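Local coordinates for protein DnaJ homolog subfamily C member 27-A (Xenopus laevis, PDB 6JMG) that binds GTP as a Rab-family small GTPase that also carries a DnaJ domain, and is possibly involved in regulating the MEK/ERK pathway, at residues T89-V98 and I127-I136; I199-I209 and L243-S254. All coordinates share one frame; numbering follows the deposited sequence.

Contact 1. Residues T89-V98 and I127-I136; sequences TQGVILVYDV and IVFAVCANKI. With GTP (guanosine-5'-triphosphate), chain C.
The Tyr96 ring lies with one face over Ala133, whose CA stands 3.9 Å from the ring centroid, while Val131 CG1 meets its edge in the ring plane, on adjacent parallel strands 91-97 and 128-134 of the Ras-type G domain. Setting CG between the backbone N and the carbonyl carbon (chi1 64°) swings this ring across to the neighbouring strand; the Phe104 ring meets it with planes inclined at about 55°. The Phe129 ring receives Val92 CB over one face and stacks with Phe158. Eight backbone hydrogen bonds run from Gln90 O to Val98 N, the straightest, Ala130 N to Val92 O, at 170°. On the other face, Val95 CG1 reaches Asn134 CB at 3.7 Å, both residues touching Ile32 of helix 29-38. Strand 128-134 leads into the NKxD motif (residues 134-137), whose Asn134 and Lys135 lie at the guanine. Bonds to Thr163 OG1 and Val27 O fix the turn of the Asn134 amide and leave ND2 3.4 Å from GTP N7. Lys135 NZ, bonded to Glu26 O, forms a salt bridge to Asp97 OD1, 3.4 Å away and weak as a hydrogen bond; Gly99 N and His100 ND1 also hold the carboxylate.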
loop_
_atom_site.group_PDB
_atom_site.type_symbol
_atom_site.label_atom_id
_atom_site.label_comp_id
_atom_site.label_asym_id
_atom_site.label_seq_id
_atom_site.Cartn_x
_atom_site.Cartn_y
_atom_site.Cartn_z
ATOM N N THR A 89 -0.560 -9.807 -4.153
ATOM C CA THR A 89 -1.789 -9.046 -4.318
ATOM C C THR A 89 -1.559 -7.801 -5.158
ATOM O O THR A 89 -0.593 -7.066 -4.941
ATOM C CB THR A 89 -2.333 -8.659 -2.953
ATOM O OG1 THR A 89 -2.630 -9.857 -2.233
ATOM C CG2 THR A 89 -3.582 -7.803 -3.098
ATOM N N GLN A 90 -2.469 -7.552 -6.102
ATOM C CA GLN A 90 -2.392 -6.365 -6.946
ATOM C C GLN A 90 -3.336 -5.250 -6.517
ATOM O O GLN A 90 -2.996 -4.072 -6.678
ATOM C CB GLN A 90 -2.731 -6.710 -8.393
ATOM C CG GLN A 90 -1.679 -7.488 -9.171
ATOM C CD GLN A 90 -1.558 -8.918 -8.723
ATOM O OE1 GLN A 90 -2.422 -9.743 -9.012
ATOM N NE2 GLN A 90 -0.480 -9.227 -8.013
ATOM N N GLY A 91 -4.492 -5.588 -5.958
ATOM C CA GLY A 91 -5.435 -4.587 -5.496
ATOM C C GLY A 91 -6.050 -5.005 -4.167
ATOM O O GLY A 91 -6.256 -6.191 -3.918
ATOM N N VAL A 92 -6.352 -4.000 -3.343
ATOM C CA VAL A 92 -6.980 -4.192 -2.034
ATOM C C VAL A 92 -8.201 -3.291 -1.921
ATOM O O VAL A 92 -8.115 -2.080 -2.169
ATOM C CB VAL A 92 -6.014 -3.864 -0.886
ATOM C CG1 VAL A 92 -6.791 -3.777 0.431
ATOM C CG2 VAL A 92 -4.892 -4.881 -0.819
ATOM N N ILE A 93 -9.328 -3.869 -1.519
ATOM C CA ILE A 93 -10.534 -3.117 -1.198
ATOM C C ILE A 93 -10.586 -3.024 0.321
ATOM O O ILE A 93 -10.889 -4.004 1.013
ATOM C CB ILE A 93 -11.780 -3.772 -1.807
ATOM C CG1 ILE A 93 -11.644 -3.784 -3.327
ATOM C CG2 ILE A 93 -13.017 -2.985 -1.500
ATOM C CD1 ILE A 93 -12.689 -4.606 -4.045
ATOM N N LEU A 94 -10.261 -1.846 0.844
ATOM C CA LEU A 94 -10.176 -1.612 2.281
ATOM C C LEU A 94 -11.392 -0.808 2.722
ATOM O O LEU A 94 -11.558 0.345 2.311
ATOM C CB LEU A 94 -8.879 -0.878 2.628
ATOM C CG LEU A 94 -8.517 -0.843 4.121
ATOM C CD1 LEU A 94 -8.202 -2.231 4.610
ATOM C CD2 LEU A 94 -7.341 0.052 4.376
ATOM N N VAL A 95 -12.223 -1.397 3.581
ATOM C CA VAL A 95 -13.569 -0.888 3.811
ATOM C C VAL A 95 -13.759 -0.600 5.290
ATOM O O VAL A 95 -13.278 -1.352 6.143
ATOM C CB VAL A 95 -14.660 -1.870 3.318
ATOM C CG1 VAL A 95 -16.035 -1.173 3.300
ATOM C CG2 VAL A 95 -14.324 -2.454 1.926
ATOM N N TYR A 96 -14.466 0.498 5.581
ATOM C CA TYR A 96 -15.012 0.760 6.907
ATOM C C TYR A 96 -16.416 1.337 6.783
ATOM O O TYR A 96 -16.909 1.630 5.686
ATOM C CB TYR A 96 -14.146 1.715 7.721
ATOM C CG TYR A 96 -14.015 3.098 7.164
ATOM C CD1 TYR A 96 -13.163 3.367 6.092
ATOM C CD2 TYR A 96 -14.698 4.161 7.742
ATOM C CE1 TYR A 96 -13.020 4.668 5.594
ATOM C CE2 TYR A 96 -14.563 5.454 7.263
ATOM C CZ TYR A 96 -13.729 5.709 6.192
ATOM O OH TYR A 96 -13.612 7.007 5.721
ATOM N N ASP A 97 -17.054 1.485 7.943
ATOM C CA ASP A 97 -18.426 1.963 8.074
ATOM C C ASP A 97 -18.383 3.351 8.706
ATOM O O ASP A 97 -17.955 3.500 9.856
ATOM C CB ASP A 97 -19.231 0.961 8.911
ATOM C CG ASP A 97 -20.681 1.378 9.160
ATOM O OD1 ASP A 97 -21.432 0.522 9.682
ATOM O OD2 ASP A 97 -21.077 2.532 8.871
ATOM N N VAL A 98 -18.848 4.361 7.968
ATOM C CA VAL A 98 -18.821 5.728 8.477
ATOM C C VAL A 98 -19.661 5.878 9.734
ATOM O O VAL A 98 -19.526 6.874 10.454
ATOM C CB VAL A 98 -19.296 6.728 7.404
ATOM C CG1 VAL A 98 -18.367 6.694 6.198
ATOM C CG2 VAL A 98 -20.761 6.444 7.002
ATOM N N ILE A 127 0.987 -1.887 -4.603
ATOM C CA ILE A 127 -0.356 -2.416 -4.498
ATOM C C ILE A 127 -1.325 -1.247 -4.540
ATOM O O ILE A 127 -1.118 -0.244 -3.851
ATOM C CB ILE A 127 -0.531 -3.227 -3.208
ATOM C CG1 ILE A 127 0.504 -4.346 -3.175
ATOM C CG2 ILE A 127 -1.950 -3.783 -3.133
ATOM C CD1 ILE A 127 0.542 -5.121 -1.863
ATOM N N VAL A 128 -2.379 -1.389 -5.334
ATOM C CA VAL A 128 -3.445 -0.401 -5.396
ATOM C C VAL A 128 -4.451 -0.658 -4.281
ATOM O O VAL A 128 -4.986 -1.768 -4.147
ATOM C CB VAL A 128 -4.127 -0.446 -6.762
ATOM C CG1 VAL A 128 -5.370 0.440 -6.741
ATOM C CG2 VAL A 128 -3.138 -0.043 -7.852
ATOM N N PHE A 129 -4.741 0.381 -3.505
ATOM C CA PHE A 129 -5.721 0.340 -2.433
ATOM C C PHE A 129 -6.888 1.243 -2.793
ATOM O O PHE A 129 -6.689 2.420 -3.119
ATOM C CB PHE A 129 -5.131 0.832 -1.107
ATOM C CG PHE A 129 -4.284 -0.172 -0.389
ATOM C CD1 PHE A 129 -2.984 -0.416 -0.793
ATOM C CD2 PHE A 129 -4.777 -0.845 0.724
ATOM C CE1 PHE A 129 -2.194 -1.326 -0.117
ATOM C CE2 PHE A 129 -3.996 -1.760 1.400
ATOM C CZ PHE A 129 -2.700 -2.002 0.981
ATOM N N ALA A 130 -8.097 0.717 -2.678
ATOM C CA ALA A 130 -9.293 1.543 -2.694
ATOM C C ALA A 130 -9.873 1.494 -1.290
ATOM O O ALA A 130 -10.295 0.431 -0.817
ATOM C CB ALA A 130 -10.286 1.066 -3.747
ATOM N N VAL A 131 -9.835 2.631 -0.611
ATOM C CA VAL A 131 -10.487 2.783 0.685
ATOM C C VAL A 131 -11.948 3.123 0.442
ATOM O O VAL A 131 -12.269 4.097 -0.250
ATOM C CB VAL A 131 -9.801 3.854 1.544
ATOM C CG1 VAL A 131 -10.488 3.951 2.883
ATOM C CG2 VAL A 131 -8.332 3.526 1.734
ATOM N N CYS A 132 -12.836 2.323 0.999
ATOM C CA CYS A 132 -14.268 2.557 0.856
ATOM C C CYS A 132 -14.856 2.935 2.207
ATOM O O CYS A 132 -14.880 2.123 3.144
ATOM C CB CYS A 132 -14.972 1.329 0.268
ATOM S SG CYS A 132 -14.314 0.859 -1.349
ATOM N N ALA A 133 -15.290 4.186 2.298
ATOM C CA ALA A 133 -16.052 4.689 3.432
ATOM C C ALA A 133 -17.495 4.334 3.119
ATOM O O ALA A 133 -18.172 5.047 2.372
ATOM C CB ALA A 133 -15.843 6.192 3.601
ATOM N N ASN A 134 -17.958 3.222 3.671
ATOM C CA ASN A 134 -19.170 2.581 3.203
ATOM C C ASN A 134 -20.364 2.925 4.078
ATOM O O ASN A 134 -20.216 3.385 5.213
ATOM C CB ASN A 134 -18.990 1.068 3.158
ATOM C CG ASN A 134 -20.017 0.400 2.283
ATOM O OD1 ASN A 134 -20.381 0.922 1.219
ATOM N ND2 ASN A 134 -20.507 -0.757 2.726
ATOM N N LYS A 135 -21.558 2.684 3.515
ATOM C CA LYS A 135 -22.852 2.856 4.187
ATOM C C LYS A 135 -23.211 4.329 4.393
ATOM O O LYS A 135 -23.885 4.675 5.365
ATOM C CB LYS A 135 -22.912 2.123 5.534
ATOM C CG LYS A 135 -22.490 0.675 5.498
ATOM C CD LYS A 135 -22.978 -0.049 6.723
ATOM C CE LYS A 135 -22.651 -1.513 6.650
ATOM N NZ LYS A 135 -22.737 -2.157 7.976
ATOM N N ILE A 136 -22.803 5.191 3.454
ATOM C CA ILE A 136 -23.162 6.598 3.496
ATOM C C ILE A 136 -24.674 6.806 3.396
ATOM O O ILE A 136 -25.173 7.889 3.711
ATOM C CB ILE A 136 -22.427 7.367 2.379
ATOM C CG1 ILE A 136 -22.706 6.758 1.008
ATOM C CG2 ILE A 136 -20.939 7.381 2.633
ATOM C CD1 ILE A 136 -21.962 7.494 -0.114
HETATM P PG GTP C . -17.796 -10.053 7.165
HETATM O O1G GTP C . -17.722 -10.934 5.937
HETATM O O2G GTP C . -16.444 -9.501 7.542
HETATM O O3G GTP C . -18.349 -10.859 8.326
HETATM O O3B GTP C . -18.700 -8.731 6.929
HETATM P PB GTP C . -18.730 -7.910 5.544
HETATM O O1B GTP C . -17.692 -6.820 5.534
HETATM O O2B GTP C . -18.562 -8.757 4.305
HETATM O O3A GTP C . -20.166 -7.186 5.605
HETATM P PA GTP C . -21.367 -7.562 4.610
HETATM O O1A GTP C . -21.043 -7.257 3.167
HETATM O O2A GTP C . -21.772 -8.999 4.752
HETATM O "O5'" GTP C . -22.488 -6.601 5.211
HETATM C "C5'" GTP C . -22.788 -6.657 6.585
HETATM C "C4'" GTP C . -24.214 -6.147 6.762
HETATM O "O4'" GTP C . -24.230 -4.788 6.419
HETATM C "C3'" GTP C . -25.229 -6.802 5.859
HETATM O "O3'" GTP C . -26.390 -6.843 6.629
HETATM C "C2'" GTP C . -25.478 -5.834 4.727
HETATM O "O2'" GTP C . -26.812 -5.788 4.273
HETATM C "C1'" GTP C . -25.185 -4.527 5.396
HETATM N N9 GTP C . -24.627 -3.554 4.457
HETATM C C8 GTP C . -23.528 -3.717 3.651
HETATM N N7 GTP C . -23.325 -2.555 2.973
HETATM C C5 GTP C . -24.278 -1.668 3.340
HETATM C C6 GTP C . -24.530 -0.358 2.963
HETATM O O6 GTP C . -23.824 0.207 2.131
HETATM N N1 GTP C . -25.578 0.325 3.543
HETATM C C2 GTP C . -26.380 -0.285 4.476
HETATM N N2 GTP C . -27.390 0.398 4.998
HETATM N N3 GTP C . -26.131 -1.594 4.851
HETATM C C4 GTP C . -25.099 -2.274 4.285
#

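Contact 2. Residues I199-I209 and L243-S254; sequences IGFTKEQADSI and LLHPDKCMAPGS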
loop_
_atom_site.group_PDB
_atom_site.type_symbol
_atom_site.label_atom_id
_atom_site.label_comp_id
_atom_site.label_asym_id
_atom_site.label_seq_id
_atom_site.Cartn_x
_atom_site.Cartn_y
_atom_site.Cartn_z
ATOM N N ILE A 199 5.238 15.041 -9.966
ATOM C CA ILE A 199 6.654 14.861 -10.274
ATOM C C ILE A 199 7.506 15.814 -9.433
ATOM O O ILE A 199 8.728 15.888 -9.597
ATOM C CB ILE A 199 6.886 15.024 -11.803
ATOM C CG1 ILE A 199 8.358 14.825 -12.205
ATOM C CG2 ILE A 199 6.358 16.385 -12.278
ATOM C CD1 ILE A 199 8.580 14.150 -13.539
ATOM N N GLY A 200 6.882 16.516 -8.492
ATOM C CA GLY A 200 7.617 17.235 -7.483
ATOM C C GLY A 200 8.308 16.262 -6.541
ATOM O O GLY A 200 8.424 15.058 -6.784
ATOM N N PHE A 201 8.771 16.813 -5.430
ATOM C CA PHE A 201 9.606 16.024 -4.548
ATOM C C PHE A 201 9.548 16.639 -3.165
ATOM O O PHE A 201 9.361 17.842 -3.020
ATOM C CB PHE A 201 11.047 15.950 -5.070
ATOM C CG PHE A 201 11.601 17.274 -5.488
ATOM C CD1 PHE A 201 12.102 18.157 -4.540
ATOM C CD2 PHE A 201 11.607 17.644 -6.825
ATOM C CE1 PHE A 201 12.596 19.384 -4.925
ATOM C CE2 PHE A 201 12.106 18.868 -7.221
ATOM C CZ PHE A 201 12.598 19.741 -6.272
ATOM N N THR A 202 9.675 15.785 -2.160
ATOM C CA THR A 202 9.784 16.201 -0.771
ATOM C C THR A 202 10.870 17.252 -0.565
ATOM O O THR A 202 11.813 17.380 -1.353
ATOM C CB THR A 202 10.057 14.978 0.099
ATOM O OG1 THR A 202 9.108 13.965 -0.252
ATOM C CG2 THR A 202 9.844 15.318 1.563
ATOM N N LYS A 203 10.688 18.040 0.497
ATOM C CA LYS A 203 11.752 18.886 1.022
ATOM C C LYS A 203 12.883 18.075 1.651
ATOM O O LYS A 203 14.061 18.402 1.453
ATOM C CB LYS A 203 11.179 19.850 2.062
ATOM C CG LYS A 203 12.191 20.868 2.561
ATOM C CD LYS A 203 12.143 21.062 4.073
ATOM C CE LYS A 203 12.981 22.271 4.491
ATOM N NZ LYS A 203 13.618 22.078 5.821
ATOM N N GLU A 204 12.559 17.050 2.456
ATOM C CA GLU A 204 13.635 16.267 3.059
ATOM C C GLU A 204 14.418 15.538 1.986
ATOM O O GLU A 204 15.632 15.331 2.133
ATOM C CB GLU A 204 13.109 15.294 4.127
ATOM C CG GLU A 204 12.144 14.227 3.664
ATOM C CD GLU A 204 12.158 12.954 4.521
ATOM O OE1 GLU A 204 13.043 12.818 5.401
ATOM O OE2 GLU A 204 11.277 12.089 4.297
ATOM N N GLN A 205 13.748 15.181 0.884
ATOM C CA GLN A 205 14.452 14.660 -0.283
ATOM C C GLN A 205 15.486 15.662 -0.784
ATOM O O GLN A 205 16.670 15.329 -0.951
ATOM C CB GLN A 205 13.449 14.310 -1.387
ATOM C CG GLN A 205 12.852 12.898 -1.247
ATOM C CD GLN A 205 11.754 12.596 -2.266
ATOM O OE1 GLN A 205 11.281 13.481 -2.974
ATOM N NE2 GLN A 205 11.364 11.332 -2.353
ATOM N N ALA A 206 15.074 16.919 -0.949
ATOM C CA ALA A 206 15.982 17.939 -1.468
ATOM C C ALA A 206 17.114 18.239 -0.491
ATOM O O ALA A 206 18.252 18.497 -0.904
ATOM C CB ALA A 206 15.190 19.197 -1.787
ATOM N N ASP A 207 16.822 18.234 0.807
ATOM C CA ASP A 207 17.879 18.449 1.786
ATOM C C ASP A 207 18.864 17.296 1.769
ATOM O O ASP A 207 20.079 17.512 1.861
ATOM C CB ASP A 207 17.294 18.637 3.187
ATOM C CG ASP A 207 16.589 19.977 3.356
ATOM O OD1 ASP A 207 16.786 20.875 2.501
ATOM O OD2 ASP A 207 15.832 20.118 4.344
ATOM N N SER A 208 18.364 16.061 1.619
ATOM C CA SER A 208 19.267 14.924 1.718
ATOM C C SER A 208 20.198 14.870 0.523
ATOM O O SER A 208 21.404 14.638 0.678
ATOM C CB SER A 208 18.468 13.615 1.805
ATOM O OG SER A 208 18.218 13.209 3.152
ATOM N N ILE A 209 19.677 15.204 -0.660
ATOM C CA ILE A 209 20.517 15.250 -1.850
ATOM C C ILE A 209 21.606 16.304 -1.708
ATOM O O ILE A 209 22.763 16.078 -2.080
ATOM C CB ILE A 209 19.657 15.478 -3.099
ATOM C CG1 ILE A 209 18.648 14.327 -3.229
ATOM C CG2 ILE A 209 20.563 15.570 -4.326
ATOM C CD1 ILE A 209 17.709 14.456 -4.418
ATOM N N LEU A 243 14.216 6.868 0.163
ATOM C CA LEU A 243 14.030 8.302 0.018
ATOM C C LEU A 243 14.516 8.782 -1.345
ATOM O O LEU A 243 13.853 9.599 -1.991
ATOM C CB LEU A 243 14.770 9.025 1.152
ATOM C CG LEU A 243 14.579 10.535 1.319
ATOM C CD1 LEU A 243 13.122 10.878 1.645
ATOM C CD2 LEU A 243 15.506 11.048 2.407
ATOM N N LEU A 244 15.629 8.233 -1.831
ATOM C CA LEU A 244 16.367 8.841 -2.927
ATOM C C LEU A 244 16.372 8.049 -4.224
ATOM O O LEU A 244 16.955 8.519 -5.207
ATOM C CB LEU A 244 17.812 9.061 -2.512
ATOM C CG LEU A 244 18.015 9.969 -1.330
ATOM C CD1 LEU A 244 19.480 9.998 -1.051
ATOM C CD2 LEU A 244 17.493 11.340 -1.659
ATOM N N HIS A 245 15.777 6.873 -4.262
ATOM C CA HIS A 245 15.905 6.061 -5.455
ATOM C C HIS A 245 15.331 6.860 -6.647
ATOM O O HIS A 245 14.293 7.482 -6.496
ATOM C CB HIS A 245 15.183 4.730 -5.301
ATOM C CG HIS A 245 15.480 3.771 -6.411
ATOM N ND1 HIS A 245 14.972 3.931 -7.680
ATOM C CD2 HIS A 245 16.268 2.670 -6.453
ATOM C CE1 HIS A 245 15.419 2.958 -8.454
ATOM N NE2 HIS A 245 16.197 2.177 -7.731
ATOM N N PRO A 246 16.067 6.904 -7.764
ATOM C CA PRO A 246 15.594 7.766 -8.888
ATOM C C PRO A 246 14.254 7.348 -9.481
ATOM O O PRO A 246 13.630 8.161 -10.177
ATOM C CB PRO A 246 16.723 7.621 -9.927
ATOM C CG PRO A 246 17.850 6.912 -9.246
ATOM C CD PRO A 246 17.314 6.209 -8.052
ATOM N N ASP A 247 13.798 6.112 -9.240
ATOM C CA ASP A 247 12.455 5.707 -9.641
ATOM C C ASP A 247 11.394 6.437 -8.819
ATOM O O ASP A 247 10.367 6.872 -9.353
ATOM C CB ASP A 247 12.283 4.200 -9.450
ATOM C CG ASP A 247 12.825 3.381 -10.601
ATOM O OD1 ASP A 247 13.353 3.956 -11.580
ATOM O OD2 ASP A 247 12.721 2.138 -10.504
ATOM N N LYS A 248 11.605 6.513 -7.504
ATOM C CA LYS A 248 10.672 7.106 -6.560
ATOM C C LYS A 248 10.835 8.612 -6.431
ATOM O O LYS A 248 9.847 9.308 -6.170
ATOM C CB LYS A 248 10.829 6.458 -5.176
ATOM C CG LYS A 248 10.627 4.948 -5.183
ATOM C CD LYS A 248 10.638 4.354 -3.769
ATOM C CE LYS A 248 9.344 3.577 -3.488
ATOM N NZ LYS A 248 9.276 3.041 -2.095
ATOM N N CYS A 249 12.041 9.133 -6.644
ATOM C CA CYS A 249 12.361 10.530 -6.381
ATOM C C CYS A 249 12.681 11.243 -7.685
ATOM O O CYS A 249 13.606 10.855 -8.406
ATOM C CB CYS A 249 13.553 10.626 -5.434
ATOM S SG CYS A 249 14.015 12.303 -5.031
ATOM N N MET A 250 11.908 12.276 -7.984
ATOM C CA MET A 250 12.031 12.983 -9.247
ATOM C C MET A 250 12.937 14.203 -9.149
ATOM O O MET A 250 13.088 14.930 -10.136
ATOM C CB MET A 250 10.641 13.375 -9.743
ATOM C CG MET A 250 9.733 12.198 -10.097
ATOM S SD MET A 250 10.532 10.849 -10.997
ATOM C CE MET A 250 10.968 11.686 -12.515
ATOM N N ALA A 251 13.545 14.435 -7.989
ATOM C CA ALA A 251 14.384 15.606 -7.795
ATOM C C ALA A 251 15.674 15.490 -8.603
ATOM O O ALA A 251 16.220 14.394 -8.763
ATOM C CB ALA A 251 14.711 15.797 -6.319
ATOM N N PRO A 252 16.176 16.594 -9.140
ATOM C CA PRO A 252 17.413 16.531 -9.925
ATOM C C PRO A 252 18.599 16.141 -9.058
ATOM O O PRO A 252 18.743 16.601 -7.921
ATOM C CB PRO A 252 17.554 17.952 -10.477
ATOM C CG PRO A 252 16.713 18.798 -9.589
ATOM C CD PRO A 252 15.584 17.940 -9.141
ATOM N N GLY A 253 19.435 15.259 -9.598
ATOM C CA GLY A 253 20.585 14.768 -8.872
ATOM C C GLY A 253 20.330 13.605 -7.936
ATOM O O GLY A 253 21.281 13.131 -7.299
ATOM N N SER A 254 19.088 13.121 -7.832
ATOM C CA SER A 254 18.812 11.988 -6.952
ATOM C C SER A 254 19.531 10.715 -7.401
ATOM O O SER A 254 19.930 9.901 -6.564
ATOM C CB SER A 254 17.302 11.747 -6.886
ATOM O OG SER A 254 16.767 11.651 -8.198
#
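Apolar contacts carry most of the meeting between Ile209, Phe201 and Ile199 and residues Leu243 to Ser254. Ile209 slides past Leu244 in the opposite direction, CG1 to Leu244 CD2 at 3.6 Å, and its CD1 continues to Ala251 CB and to Ser254 CB; Ala257 of helix 254-278 touches both Ile209 and Leu244. Phe201 offers one ring face to Ala251, whose CB sits 3.8 Å from the ring centroid in a CH-pi contact. At the exposed margin Met250, bent at chi2 and chi3, crosses the poorly ordered Ile199 at about a right angle, a correspondingly loose contact. Leu243 lies against helix 203-213: with CG anti to the backbone N (chi1 -172°) and chi2 63°, CD1 meets Gln205 CG and Glu204 OE2, and CD2 comes 3.5 Å from Ser208 OG. Segment 243-254 belongs to the J domain, where residues 245-247 form the His-Pro-Asp motif between helices 230-244 and 254-278; helix 203-213 packs at the end of the former. Polar links are few. Gln205 NE2 gives a weak, bent bond to Leu243 O (3.1 Å, 128°), while its OE1 accepts from Thr202 N, the donor standing above the carbonyl plane. Between these ends, Gln205 CD rests 3.6 Å from Cys249 SG. A leucine in place of Gln205 would probably leave Leu243 O and Thr202 N without these amide partners. In the type II turn 251-254, Ala251 O accepts from both Ser254 N and Ser254 OG, the hydroxyl lying in the carbonyl plane at 2.9 Å.

In the fold
Contact 1 belongs to the buried core of the G domain, whereas contact 2 is only partly buried and joins helix 203-213 to the DnaJ domain on the opposite side of the chain's centre. They follow one another along the chain and have no secondary-structure element in common; the centres of contact 1 and contact 2 are about 29 Å apart. The chemistry differs accordingly. Residues 89-98 and 127-136 are joined by a regular ladder of backbone bonds, with 127-136 ending at the guanine in Asn134 and Lys135, while 199-209 and 243-254 meet as a helix and its preceding loop against a helix end and a turn, held by apolar side chains and away from the annotated sites.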